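2-dehydropantoate 2-reductase, putative (PDB 2EW2) probably catalyses the NADPH-dependent reduction of 2-dehydropantoate (ketopantoate) to (R)-pantoate, the second step of making pantoate for pantothenate biosynthesis. Local coordinates at residues 30-35 against 88-93; 41-46 against 65-70; 93-98 against 118-123. All blocks are in the same frame, centred on the assembly; numbering follows the deposited sequence.

Contact 1 (30-35 against 88-93)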
ATOM      1  N   THR B  30       6.701  42.762 -12.830  1.00 24.02           N
ATOM      2  CA  THR B  30       5.305  42.547 -13.181  1.00 23.11           C
ATOM      3  C   THR B  30       4.709  41.432 -12.313  1.00 22.88           C
ATOM      4  O   THR B  30       5.323  40.379 -12.130  1.00 22.17           O
ATOM      5  CB  THR B  30       5.164  42.173 -14.671  1.00 23.62           C
ATOM      6  OG1 THR B  30       5.792  43.187 -15.471  1.00 24.55           O
ATOM      7  CG2 THR B  30       3.687  42.032 -15.080  1.00 22.41           C
ATOM      8  N   LEU B  31       3.500  41.660 -11.815  1.00 22.37           N
ATOM      9  CA  LEU B  31       2.819  40.673 -10.981  1.00 22.38           C
ATOM     10  C   LEU B  31       1.778  39.904 -11.792  1.00 22.38           C
ATOM     11  O   LEU B  31       1.051  40.486 -12.593  1.00 21.87           O
ATOM     12  CB  LEU B  31       2.137  41.356  -9.796  1.00 21.97           C
ATOM     13  CG  LEU B  31       2.992  42.276  -8.921  1.00 22.69           C
ATOM     14  CD1 LEU B  31       2.100  43.050  -7.923  1.00 21.50           C
ATOM     15  CD2 LEU B  31       4.082  41.489  -8.185  1.00 20.13           C
ATOM     16  N   ILE B  32       1.720  38.592 -11.587  1.00 22.23           N
ATOM     17  CA  ILE B  32       0.688  37.768 -12.202  1.00 22.79           C
ATOM     18  C   ILE B  32      -0.048  37.021 -11.097  1.00 23.40           C
ATOM     19  O   ILE B  32       0.574  36.352 -10.268  1.00 22.44           O
ATOM     20  CB  ILE B  32       1.288  36.783 -13.242  1.00 23.31           C
ATOM     21  CG1 ILE B  32       2.063  37.565 -14.316  1.00 23.83           C
ATOM     22  CG2 ILE B  32       0.196  35.950 -13.890  1.00 23.07           C
ATOM     23  CD1 ILE B  32       3.259  36.839 -14.805  1.00 28.07           C
ATOM     24  N   ASP B  33      -1.372  37.144 -11.089  1.00 24.86           N
ATOM     25  CA  ASP B  33      -2.173  36.587  -9.993  1.00 27.29           C
ATOM     26  C   ASP B  33      -3.582  36.258 -10.437  1.00 28.50           C
ATOM     27  O   ASP B  33      -4.135  36.928 -11.300  1.00 28.71           O
ATOM     28  CB  ASP B  33      -2.238  37.573  -8.825  1.00 27.07           C
ATOM     29  CG  ASP B  33      -2.510  36.888  -7.506  1.00 28.64           C
ATOM     30  OD1 ASP B  33      -3.682  36.894  -7.098  1.00 29.11           O
ATOM     31  OD2 ASP B  33      -1.567  36.318  -6.895  1.00 27.04           O
ATOM     32  N   GLN B  34      -4.175  35.268  -9.779  1.00 30.48           N
ATOM     33  CA  GLN B  34      -5.480  34.734 -10.151  1.00 32.72           C
ATOM     34  C   GLN B  34      -6.640  35.323  -9.335  1.00 32.88           C
ATOM     35  O   GLN B  34      -7.808  34.998  -9.596  1.00 33.98           O
ATOM     36  CB  GLN B  34      -5.451  33.196 -10.052  1.00 32.78           C
ATOM     37  CG  GLN B  34      -4.286  32.579 -10.849  1.00 34.72           C
ATOM     38  CD  GLN B  34      -4.185  31.067 -10.726  1.00 35.49           C
ATOM     39  OE1 GLN B  34      -3.169  30.535 -10.268  1.00 39.17           O
ATOM     40  NE2 GLN B  34      -5.234  30.370 -11.131  1.00 39.01           N
ATOM     41  N   TRP B  35      -6.327  36.201  -8.378  1.00 32.04           N
ATOM     42  CA  TRP B  35      -7.331  36.725  -7.435  1.00 30.71           C
ATOM     43  C   TRP B  35      -7.846  38.091  -7.886  1.00 29.74           C
ATOM     44  O   TRP B  35      -7.126  39.079  -7.790  1.00 29.35           O
ATOM     45  CB  TRP B  35      -6.741  36.788  -6.011  1.00 30.61           C
ATOM     46  CG  TRP B  35      -7.719  37.145  -4.928  1.00 30.32           C
ATOM     47  CD1 TRP B  35      -9.077  36.996  -4.961  1.00 30.29           C
ATOM     48  CD2 TRP B  35      -7.410  37.690  -3.634  1.00 30.23           C
ATOM     49  NE1 TRP B  35      -9.633  37.429  -3.781  1.00 29.83           N
ATOM     50  CE2 TRP B  35      -8.636  37.863  -2.949  1.00 29.93           C
ATOM     51  CE3 TRP B  35      -6.216  38.051  -2.988  1.00 29.84           C
ATOM     52  CZ2 TRP B  35      -8.708  38.371  -1.647  1.00 29.77           C
ATOM     53  CZ3 TRP B  35      -6.291  38.578  -1.690  1.00 30.89           C
ATOM     54  CH2 TRP B  35      -7.529  38.726  -1.039  1.00 29.99           C
ATOM     55  N   ASP B  88       0.815  24.346 -13.429  1.00 24.90           N
ATOM     56  CA  ASP B  88       0.823  24.027 -14.839  1.00 25.86           C
ATOM     57  C   ASP B  88      -0.017  25.026 -15.628  1.00 25.60           C
ATOM     58  O   ASP B  88       0.438  25.546 -16.636  1.00 25.48           O
ATOM     59  CB  ASP B  88       0.384  22.586 -15.100  1.00 26.57           C
ATOM     60  CG  ASP B  88       0.349  22.258 -16.578  1.00 28.90           C
ATOM     61  OD1 ASP B  88       1.387  21.857 -17.126  1.00 30.68           O
ATOM     62  OD2 ASP B  88      -0.721  22.415 -17.194  1.00 33.80           O
ATOM     63  N   ALA B  89      -1.223  25.317 -15.146  1.00 25.65           N
ATOM     64  CA  ALA B  89      -2.114  26.258 -15.823  1.00 25.25           C
ATOM     65  C   ALA B  89      -1.552  27.680 -15.816  1.00 24.84           C
ATOM     66  O   ALA B  89      -1.703  28.408 -16.789  1.00 24.39           O
ATOM     67  CB  ALA B  89      -3.496  26.230 -15.189  1.00 25.95           C
HETATM   68  N   MSE B  90      -0.888  28.062 -14.725  1.00 24.03           N
HETATM   69  CA  MSE B  90      -0.206  29.345 -14.638  1.00 23.59           C
HETATM   70  C   MSE B  90       0.919  29.474 -15.676  1.00 23.33           C
HETATM   71  O   MSE B  90       1.030  30.498 -16.356  1.00 22.98           O
HETATM   72  CB  MSE B  90       0.353  29.568 -13.222  1.00 23.82           C
HETATM   73  CG  MSE B  90       1.385  30.689 -13.118  1.00 26.89           C
HETATM   74 SE   MSE B  90       0.603  32.490 -13.349  0.85 35.79          SE
HETATM   75  CE  MSE B  90      -0.390  32.682 -11.594  1.00 29.62           C
ATOM     76  N   PHE B  91       1.746  28.445 -15.815  1.00 22.82           N
ATOM     77  CA  PHE B  91       2.854  28.558 -16.756  1.00 22.71           C
ATOM     78  C   PHE B  91       2.431  28.465 -18.220  1.00 23.16           C
ATOM     79  O   PHE B  91       2.985  29.160 -19.070  1.00 22.56           O
ATOM     80  CB  PHE B  91       4.052  27.692 -16.363  1.00 22.12           C
ATOM     81  CG  PHE B  91       4.968  28.393 -15.382  1.00 23.08           C
ATOM     82  CD1 PHE B  91       4.593  28.545 -14.048  1.00 22.01           C
ATOM     83  CD2 PHE B  91       6.155  28.983 -15.817  1.00 22.48           C
ATOM     84  CE1 PHE B  91       5.416  29.239 -13.143  1.00 22.91           C
ATOM     85  CE2 PHE B  91       6.975  29.670 -14.931  1.00 23.13           C
ATOM     86  CZ  PHE B  91       6.604  29.801 -13.596  1.00 22.88           C
ATOM     87  N   LYS B  92       1.404  27.663 -18.491  1.00 23.39           N
ATOM     88  CA  LYS B  92       0.822  27.640 -19.819  1.00 23.82           C
ATOM     89  C   LYS B  92       0.334  29.039 -20.207  1.00 24.06           C
ATOM     90  O   LYS B  92       0.580  29.491 -21.319  1.00 24.56           O
ATOM     91  CB  LYS B  92      -0.322  26.639 -19.922  1.00 24.05           C
ATOM     92  CG  LYS B  92      -0.708  26.375 -21.385  1.00 25.83           C
ATOM     93  CD  LYS B  92      -1.820  25.376 -21.522  1.00 31.74           C
ATOM     94  CE  LYS B  92      -2.116  25.164 -23.014  1.00 35.54           C
ATOM     95  NZ  LYS B  92      -3.483  24.578 -23.212  1.00 39.78           N
ATOM     96  N   ALA B  93      -0.342  29.721 -19.285  1.00 23.69           N
ATOM     97  CA  ALA B  93      -0.870  31.063 -19.536  1.00 23.69           C
ATOM     98  C   ALA B  93       0.193  32.146 -19.734  1.00 23.97           C
ATOM     99  O   ALA B  93      -0.025  33.103 -20.492  1.00 23.76           O
ATOM    100  CB  ALA B  93      -1.823  31.468 -18.406  1.00 24.19           C
TER
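I32 and selenomethionine M90 make the heart of this contact: the branch methyl CG2 of I32 sits 3.5 Å from SE of M90. The methyl end of M90 then runs on past the isoleucine to Q34. There CE meets the glutamine at two places, lying 3.8 Å from its OE1 and 4.0 Å from its CG. The selenomethionine gets to both because its chain leaves the helix with CG anti to the backbone N (chi1 165°) and then folds twice, at chi2 (70°) and chi3 (72°), which brings SE against I32 and CE on to Q34, the chains crossing at a slant. Q34 comes to meet it with an extended chain, its CB already directed at the helix.

One step out, the backbone on each side is held by bonds of its own. On the helix, the K92 N to D88 O bond of 3.0 Å keeps the turn carrying M90 in shape. Where the strand gives way to the next helix, D33 OD1 accepts from W35 N at 3.0 Å, an Asx turn leading into the N-cap residue W35. The other oxygen, D33 OD2, accepts from A11 N in the glycine-rich turn after strand 5-9. M90 also touches residues of that turn, whose sequence fits the GxGxxG pattern of Rossmann dinucleotide-binding domains. Strand 28-32 thus packs on helix 84-94 beside what is probably the NADP-binding loop.

I32 and M90, both buried, meet by apolar packing of carbon on selenium, while Q34 adds van der Waals contact at the exposed margin. Close fit therefore holds strand to helix here, and the directional bonds of D33 fix the turn next door.

Contact 2 (41-46 against 65-70)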
ATOM      1  N   ALA B  41      -7.465  45.991  -6.481  1.00 29.66           N
ATOM      2  CA  ALA B  41      -6.891  46.846  -5.444  1.00 29.13           C
ATOM      3  C   ALA B  41      -5.529  47.382  -5.876  1.00 28.81           C
ATOM      4  O   ALA B  41      -5.249  48.579  -5.748  1.00 28.95           O
ATOM      5  CB  ALA B  41      -6.766  46.075  -4.118  1.00 29.06           C
ATOM      6  N   ILE B  42      -4.691  46.497  -6.411  1.00 27.98           N
ATOM      7  CA  ILE B  42      -3.353  46.898  -6.862  1.00 27.75           C
ATOM      8  C   ILE B  42      -3.416  47.911  -8.030  1.00 28.31           C
ATOM      9  O   ILE B  42      -2.658  48.869  -8.046  1.00 28.42           O
ATOM     10  CB  ILE B  42      -2.442  45.664  -7.178  1.00 27.04           C
ATOM     11  CG1 ILE B  42      -2.126  44.921  -5.877  1.00 26.05           C
ATOM     12  CG2 ILE B  42      -1.161  46.100  -7.875  1.00 26.47           C
ATOM     13  CD1 ILE B  42      -1.500  43.560  -6.060  1.00 27.21           C
ATOM     14  N   ARG B  43      -4.334  47.706  -8.970  1.00 29.59           N
ATOM     15  CA  ARG B  43      -4.533  48.637 -10.090  1.00 31.34           C
ATOM     16  C   ARG B  43      -5.044  50.014  -9.666  1.00 32.40           C
ATOM     17  O   ARG B  43      -4.658  51.023 -10.260  1.00 33.31           O
ATOM     18  CB  ARG B  43      -5.465  48.034 -11.147  1.00 31.15           C
ATOM     19  CG  ARG B  43      -4.738  47.055 -12.041  1.00 31.33           C
ATOM     20  CD  ARG B  43      -5.629  46.446 -13.082  1.00 31.95           C
ATOM     21  NE  ARG B  43      -4.886  45.465 -13.857  1.00 30.67           N
ATOM     22  CZ  ARG B  43      -5.449  44.539 -14.624  1.00 31.46           C
ATOM     23  NH1 ARG B  43      -6.772  44.474 -14.729  1.00 30.67           N
ATOM     24  NH2 ARG B  43      -4.687  43.673 -15.284  1.00 30.11           N
ATOM     25  N   LYS B  44      -5.919  50.043  -8.663  0.50 32.69           N
ATOM     26  CA  LYS B  44      -6.421  51.295  -8.107  0.50 33.18           C
ATOM     27  C   LYS B  44      -5.326  52.017  -7.333  0.50 33.09           C
ATOM     28  O   LYS B  44      -4.932  53.126  -7.688  0.50 33.15           O
ATOM     29  CB  LYS B  44      -7.607  51.046  -7.167  0.50 33.20           C
ATOM     30  CG  LYS B  44      -8.926  50.666  -7.830  0.50 33.67           C
ATOM     31  CD  LYS B  44      -9.936  50.247  -6.757  0.50 33.83           C
ATOM     32  CE  LYS B  44     -10.885  49.147  -7.224  0.50 34.34           C
ATOM     33  NZ  LYS B  44     -11.424  48.364  -6.061  0.50 33.58           N
ATOM     34  N   ASN B  45      -4.828  51.363  -6.288  1.00 33.28           N
ATOM     35  CA  ASN B  45      -3.988  52.007  -5.279  1.00 33.11           C
ATOM     36  C   ASN B  45      -2.522  51.595  -5.252  1.00 32.83           C
ATOM     37  O   ASN B  45      -1.784  52.016  -4.365  1.00 32.76           O
ATOM     38  CB  ASN B  45      -4.570  51.739  -3.887  1.00 34.04           C
ATOM     39  CG  ASN B  45      -6.015  52.173  -3.757  1.00 36.27           C
ATOM     40  OD1 ASN B  45      -6.367  53.320  -4.048  1.00 38.86           O
ATOM     41  ND2 ASN B  45      -6.870  51.249  -3.316  1.00 38.29           N
ATOM     42  N   GLY B  46      -2.093  50.767  -6.201  1.00 32.10           N
ATOM     43  CA  GLY B  46      -0.750  50.186  -6.137  1.00 31.22           C
ATOM     44  C   GLY B  46      -0.762  49.075  -5.096  1.00 30.56           C
ATOM     45  O   GLY B  46      -1.768  48.878  -4.403  1.00 30.49           O
ATOM     46  N   PRO B  65      -3.654  35.488 -15.246  1.00 29.17           N
ATOM     47  CA  PRO B  65      -3.050  34.614 -16.253  1.00 29.58           C
ATOM     48  C   PRO B  65      -3.790  34.627 -17.608  1.00 30.39           C
ATOM     49  O   PRO B  65      -3.148  34.626 -18.658  1.00 30.10           O
ATOM     50  CB  PRO B  65      -3.121  33.228 -15.596  1.00 29.43           C
ATOM     51  CG  PRO B  65      -3.150  33.517 -14.134  1.00 29.64           C
ATOM     52  CD  PRO B  65      -3.980  34.751 -14.009  1.00 29.20           C
ATOM     53  N   GLU B  66      -5.114  34.688 -17.583  1.00 31.18           N
ATOM     54  CA  GLU B  66      -5.892  34.609 -18.821  1.00 32.91           C
ATOM     55  C   GLU B  66      -5.747  35.838 -19.728  1.00 32.27           C
ATOM     56  O   GLU B  66      -6.016  35.752 -20.923  1.00 32.58           O
ATOM     57  CB  GLU B  66      -7.376  34.288 -18.542  1.00 33.38           C
ATOM     58  CG  GLU B  66      -8.092  35.250 -17.595  1.00 37.91           C
ATOM     59  CD  GLU B  66      -8.126  34.770 -16.138  1.00 44.17           C
ATOM     60  OE1 GLU B  66      -9.149  35.050 -15.461  1.00 46.50           O
ATOM     61  OE2 GLU B  66      -7.154  34.118 -15.662  1.00 45.31           O
ATOM     62  N   GLU B  67      -5.313  36.962 -19.151  1.00 31.62           N
ATOM     63  CA  GLU B  67      -5.086  38.220 -19.874  1.00 30.87           C
ATOM     64  C   GLU B  67      -3.775  38.261 -20.655  1.00 29.84           C
ATOM     65  O   GLU B  67      -3.604  39.090 -21.550  1.00 29.41           O
ATOM     66  CB  GLU B  67      -5.034  39.378 -18.886  1.00 31.01           C
ATOM     67  CG  GLU B  67      -6.370  39.916 -18.487  1.00 34.07           C
ATOM     68  CD  GLU B  67      -6.245  41.090 -17.528  1.00 36.45           C
ATOM     69  OE1 GLU B  67      -7.007  42.074 -17.711  1.00 40.21           O
ATOM     70  OE2 GLU B  67      -5.405  41.028 -16.598  1.00 34.00           O
ATOM     71  N   ILE B  68      -2.836  37.397 -20.291  1.00 28.61           N
ATOM     72  CA  ILE B  68      -1.487  37.452 -20.845  1.00 27.74           C
ATOM     73  C   ILE B  68      -1.475  37.057 -22.323  1.00 27.69           C
ATOM     74  O   ILE B  68      -2.037  36.038 -22.709  1.00 28.25           O
ATOM     75  CB  ILE B  68      -0.499  36.568 -20.022  1.00 27.65           C
ATOM     76  CG1 ILE B  68      -0.452  37.019 -18.551  1.00 26.30           C
ATOM     77  CG2 ILE B  68       0.901  36.545 -20.651  1.00 26.25           C
ATOM     78  CD1 ILE B  68       0.180  38.407 -18.330  1.00 27.89           C
ATOM     79  N   ASP B  69      -0.834  37.869 -23.148  1.00 27.63           N
ATOM     80  CA  ASP B  69      -0.658  37.530 -24.548  1.00 27.63           C
ATOM     81  C   ASP B  69       0.658  38.075 -25.074  1.00 27.09           C
ATOM     82  O   ASP B  69       1.474  38.606 -24.301  1.00 26.72           O
ATOM     83  CB  ASP B  69      -1.852  38.009 -25.403  1.00 28.42           C
ATOM     84  CG  ASP B  69      -2.065  39.519 -25.346  1.00 29.10           C
ATOM     85  OD1 ASP B  69      -1.099  40.297 -25.174  1.00 28.09           O
ATOM     86  OD2 ASP B  69      -3.232  39.926 -25.498  1.00 32.84           O
ATOM     87  N   HIS B  70       0.865  37.962 -26.383  1.00 26.17           N
ATOM     88  CA  HIS B  70       2.134  38.360 -26.973  1.00 25.93           C
ATOM     89  C   HIS B  70       2.348  39.872 -27.057  1.00 26.20           C
ATOM     90  O   HIS B  70       3.393  40.335 -27.513  1.00 25.72           O
ATOM     91  CB  HIS B  70       2.396  37.618 -28.295  1.00 26.02           C
ATOM     92  CG  HIS B  70       2.995  36.263 -28.095  1.00 24.18           C
ATOM     93  ND1 HIS B  70       2.249  35.171 -27.710  1.00 23.44           N
ATOM     94  CD2 HIS B  70       4.279  35.837 -28.167  1.00 24.80           C
ATOM     95  CE1 HIS B  70       3.043  34.121 -27.586  1.00 24.79           C
ATOM     96  NE2 HIS B  70       4.282  34.499 -27.850  1.00 24.83           N
TER
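R43, on helix 36-45, reaches across to E67 in the loop that follows strand 62-63, and this single pair makes the whole contact. The CA atoms of the two residues are 14.3 Å apart, so the gap is closed by two extended chains directed at each other, approaching from opposite directions.

The loop segment opens with P65, which starts a short 3-10 turn covering 65-67. P65 packs against I32 of strand 28-32 and A93 of helix 84-94. E67, closing the turn, carries its carboxylate outward to the arginine. R43 NH2 has two acceptors there: I62 O of strand 62-63, its strongest polar partner, and E67 OE2. The bond from R43 NH2 to E67 OE2 is 3.0 Å long, with an N-H...O angle of 155°. It arrives on the syn side of that oxygen, and OE2 lies near the guanidinium plane, at its edge. The two flat groups are nevertheless twisted 42° apart, and E67 OE1 stays 3.7 Å from R43 NH2 and 3.8 Å from R43 NH1. The salt bridge therefore rests on one hydrogen bond and is not the bidentate, side-by-side kind. At I68 the backbone N bonds to P65 O, 3.2 Å away, finishing the turn; the I68 side chain goes inward onto F63 and M97. D69 then uses OD1 to accept from Q71 N as the chain moves on.

The carboxylate, too, has a further partner: E67 OE2 also accepts from S64 N, just ahead of the turn. Both R43 and E67 are exposed, so solvent probably weakens their attraction. One NH2 nonetheless ties helix 36-45 both to strand 62-63 and to the turn after it.

Contact 3 (93-98 against 118-123)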
ATOM      1  N   ALA B  93      -0.342  29.721 -19.285  1.00 23.69           N
ATOM      2  CA  ALA B  93      -0.870  31.063 -19.536  1.00 23.69           C
ATOM      3  C   ALA B  93       0.193  32.146 -19.734  1.00 23.97           C
ATOM      4  O   ALA B  93      -0.025  33.103 -20.492  1.00 23.76           O
ATOM      5  CB  ALA B  93      -1.823  31.468 -18.406  1.00 24.19           C
ATOM      6  N   ILE B  94       1.331  32.025 -19.044  1.00 23.47           N
ATOM      7  CA  ILE B  94       2.349  33.081 -19.128  1.00 23.38           C
ATOM      8  C   ILE B  94       3.449  32.821 -20.151  1.00 22.65           C
ATOM      9  O   ILE B  94       4.326  33.650 -20.324  1.00 22.48           O
ATOM     10  CB  ILE B  94       2.918  33.477 -17.742  1.00 23.77           C
ATOM     11  CG1 ILE B  94       3.740  32.340 -17.131  1.00 22.43           C
ATOM     12  CG2 ILE B  94       1.776  33.866 -16.814  1.00 24.50           C
ATOM     13  CD1 ILE B  94       4.367  32.753 -15.749  1.00 23.68           C
ATOM     14  N   GLN B  95       3.362  31.691 -20.858  1.00 22.48           N
ATOM     15  CA  GLN B  95       4.212  31.418 -22.024  1.00 22.59           C
ATOM     16  C   GLN B  95       4.535  32.608 -22.937  1.00 22.23           C
ATOM     17  O   GLN B  95       5.685  32.740 -23.341  1.00 21.54           O
ATOM     18  CB  GLN B  95       3.625  30.305 -22.887  1.00 22.78           C
ATOM     19  CG  GLN B  95       3.980  28.936 -22.386  1.00 25.03           C
ATOM     20  CD  GLN B  95       3.573  27.862 -23.360  1.00 25.22           C
ATOM     21  OE1 GLN B  95       4.425  27.219 -23.961  1.00 26.38           O
ATOM     22  NE2 GLN B  95       2.265  27.665 -23.522  1.00 22.74           N
ATOM     23  N   PRO B  96       3.539  33.459 -23.282  1.00 21.89           N
ATOM     24  CA  PRO B  96       3.911  34.621 -24.116  1.00 23.16           C
ATOM     25  C   PRO B  96       5.039  35.502 -23.544  1.00 24.09           C
ATOM     26  O   PRO B  96       5.670  36.258 -24.293  1.00 23.21           O
ATOM     27  CB  PRO B  96       2.599  35.421 -24.225  1.00 22.85           C
ATOM     28  CG  PRO B  96       1.523  34.406 -24.007  1.00 23.01           C
ATOM     29  CD  PRO B  96       2.092  33.430 -23.008  1.00 21.90           C
HETATM   30  N   MSE B  97       5.321  35.382 -22.245  1.00 24.56           N
HETATM   31  CA  MSE B  97       6.355  36.208 -21.622  1.00 26.91           C
HETATM   32  C   MSE B  97       7.702  35.510 -21.573  1.00 24.61           C
HETATM   33  O   MSE B  97       8.691  36.094 -21.131  1.00 23.80           O
HETATM   34  CB  MSE B  97       5.932  36.651 -20.213  1.00 26.09           C
HETATM   35  CG  MSE B  97       4.637  37.430 -20.215  1.00 29.36           C
HETATM   36 SE   MSE B  97       4.089  37.887 -18.379  0.85 34.97          SE
HETATM   37  CE  MSE B  97       5.188  39.495 -18.112  1.00 33.22           C
ATOM     38  N   ILE B  98       7.727  34.271 -22.050  1.00 23.61           N
ATOM     39  CA  ILE B  98       8.918  33.437 -22.003  1.00 23.10           C
ATOM     40  C   ILE B  98       9.617  33.426 -23.367  1.00 23.08           C
ATOM     41  O   ILE B  98       8.967  33.259 -24.397  1.00 23.60           O
ATOM     42  CB  ILE B  98       8.565  31.966 -21.587  1.00 22.67           C
ATOM     43  CG1 ILE B  98       7.913  31.945 -20.200  1.00 22.93           C
ATOM     44  CG2 ILE B  98       9.809  31.059 -21.616  1.00 22.08           C
ATOM     45  CD1 ILE B  98       7.242  30.599 -19.824  1.00 23.02           C
ATOM     46  N   GLU B 118       9.529  22.610 -17.091  1.00 25.82           N
ATOM     47  CA  GLU B 118      10.317  22.336 -18.300  1.00 28.46           C
ATOM     48  C   GLU B 118       9.472  22.211 -19.582  1.00 28.03           C
ATOM     49  O   GLU B 118      10.005  22.256 -20.686  1.00 27.77           O
ATOM     50  CB  GLU B 118      11.274  21.145 -18.112  1.00 28.55           C
ATOM     51  CG  GLU B 118      10.640  19.773 -18.287  1.00 31.13           C
ATOM     52  CD  GLU B 118      11.607  18.623 -17.977  1.00 33.17           C
ATOM     53  OE1 GLU B 118      12.847  18.822 -18.122  1.00 36.41           O
ATOM     54  OE2 GLU B 118      11.123  17.516 -17.589  1.00 37.41           O
ATOM     55  N   LYS B 119       8.154  22.088 -19.422  1.00 27.96           N
ATOM     56  CA  LYS B 119       7.241  22.151 -20.557  1.00 28.06           C
ATOM     57  C   LYS B 119       7.181  23.549 -21.165  1.00 28.23           C
ATOM     58  O   LYS B 119       6.836  23.705 -22.335  1.00 27.96           O
ATOM     59  CB  LYS B 119       5.838  21.734 -20.122  1.00 28.68           C
ATOM     60  CG  LYS B 119       5.723  20.291 -19.659  1.00 29.68           C
ATOM     61  CD  LYS B 119       4.296  19.802 -19.841  1.00 33.33           C
ATOM     62  CE  LYS B 119       3.407  20.263 -18.729  1.00 33.78           C
ATOM     63  NZ  LYS B 119       1.973  19.958 -19.041  1.00 36.42           N
ATOM     64  N   TYR B 120       7.517  24.562 -20.361  1.00 27.58           N
ATOM     65  CA  TYR B 120       7.267  25.953 -20.711  1.00 27.97           C
ATOM     66  C   TYR B 120       8.535  26.794 -20.762  1.00 27.75           C
ATOM     67  O   TYR B 120       8.597  27.781 -21.485  1.00 27.86           O
ATOM     68  CB  TYR B 120       6.247  26.556 -19.734  1.00 27.40           C
ATOM     69  CG  TYR B 120       4.981  25.734 -19.666  1.00 28.89           C
ATOM     70  CD1 TYR B 120       4.613  25.070 -18.496  1.00 26.37           C
ATOM     71  CD2 TYR B 120       4.181  25.571 -20.794  1.00 28.14           C
ATOM     72  CE1 TYR B 120       3.441  24.309 -18.439  1.00 27.83           C
ATOM     73  CE2 TYR B 120       3.032  24.789 -20.757  1.00 28.37           C
ATOM     74  CZ  TYR B 120       2.665  24.169 -19.574  1.00 28.35           C
ATOM     75  OH  TYR B 120       1.509  23.415 -19.534  1.00 29.98           O
ATOM     76  N   VAL B 121       9.536  26.384 -19.986  1.00 27.91           N
ATOM     77  CA  VAL B 121      10.808  27.082 -19.862  1.00 28.32           C
ATOM     78  C   VAL B 121      11.871  26.058 -20.221  1.00 28.17           C
ATOM     79  O   VAL B 121      11.752  24.892 -19.826  1.00 28.00           O
ATOM     80  CB  VAL B 121      11.035  27.593 -18.395  1.00 28.36           C
ATOM     81  CG1 VAL B 121      12.350  28.347 -18.261  1.00 28.76           C
ATOM     82  CG2 VAL B 121       9.865  28.490 -17.918  1.00 28.63           C
ATOM     83  N   PRO B 122      12.920  26.470 -20.966  1.00 28.03           N
ATOM     84  CA  PRO B 122      13.963  25.499 -21.282  1.00 27.67           C
ATOM     85  C   PRO B 122      14.513  24.856 -20.004  1.00 27.60           C
ATOM     86  O   PRO B 122      14.760  25.560 -19.027  1.00 26.74           O
ATOM     87  CB  PRO B 122      15.053  26.361 -21.938  1.00 28.26           C
ATOM     88  CG  PRO B 122      14.329  27.552 -22.478  1.00 27.73           C
ATOM     89  CD  PRO B 122      13.217  27.809 -21.525  1.00 28.56           C
ATOM     90  N   LYS B 123      14.714  23.536 -20.014  0.50 27.47           N
ATOM     91  CA  LYS B 123      15.163  22.803 -18.810  0.50 27.37           C
ATOM     92  C   LYS B 123      16.481  23.332 -18.239  0.50 26.78           C
ATOM     93  O   LYS B 123      16.708  23.270 -17.029  0.50 26.67           O
ATOM     94  CB  LYS B 123      15.253  21.288 -19.084  0.50 27.78           C
ATOM     95  CG  LYS B 123      15.484  20.406 -17.839  0.50 28.18           C
ATOM     96  CD  LYS B 123      15.653  18.907 -18.198  0.50 28.23           C
ATOM     97  CE  LYS B 123      15.493  18.003 -16.958  0.50 28.06           C
ATOM     98  NZ  LYS B 123      15.333  16.557 -17.296  0.50 30.03           N
TER
HETATM   99  O   HOH W   1       7.035  28.326 -23.665  1.00 30.28           O
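Y120 turns its ring toward Q95 by keeping CG anti to its own carbonyl carbon (chi1 -54°), while the glutamine chain, extended beyond CG, brings its amide obliquely to the CD2 corner of the ring. Q95 CD comes within 3.5 Å of Y120 CD2, and the amide stands at 69° to the ring. Q95 OE1 lies in the ring plane at its edge, 3.6 Å from Y120 CD2. From the tyrosine's own segment, CB of K119 covers one face, 3.8 Å above the ring centre.

I98 takes the other half of the contact. With its CG2 anti to the backbone N, that methyl sits 3.5 Å from Y120 O; the other branch, through CG1, sends CD1 to V121 CG2 at 3.9 Å, the two side chains crossing at about a right angle. A water lies within bonding distance of both halves, 2.9 Å from Q95 OE1 and 2.7 Å from Y120 O, and can bridge them. Apart from this water, the contact is van der Waals packing. The 3-10 turn is fixed by its own backbone, I98 N bonding to Q95 O at 2.9 Å.

The phenol end of Y120 lies against helix 84-94: its OH probably hydrogen-bonds D88 OD1, which also takes a salt bridge from K119, and the ring rests on F91 and K92. The loop between helix 114-117 and strand 126-131 is thus packed against helix 84-94, with I98 reaching further in to I78 of strand 77-80.

How the contacts relate
All three contacts lie in the N-terminal Rossmann-type family region of the chain. Contact 1 and contact 2 have centres about 10 Å apart, contacts 1 and 3 about 11 Å, and contacts 2 and 3 about 19 Å, so contact 1 lies at the middle of the group. In sequence, both segments of contact 2 fall between those of contact 1, and contact 3 follows. Helix 84-94 serves contacts 1 and 3, which share A93. P65 of contact 2 packs against Q34 of contact 1, and D69 and H70 touch P96 of contact 3. Together they join the edge of the sheet, through this helix, to the loop before strand 126-131.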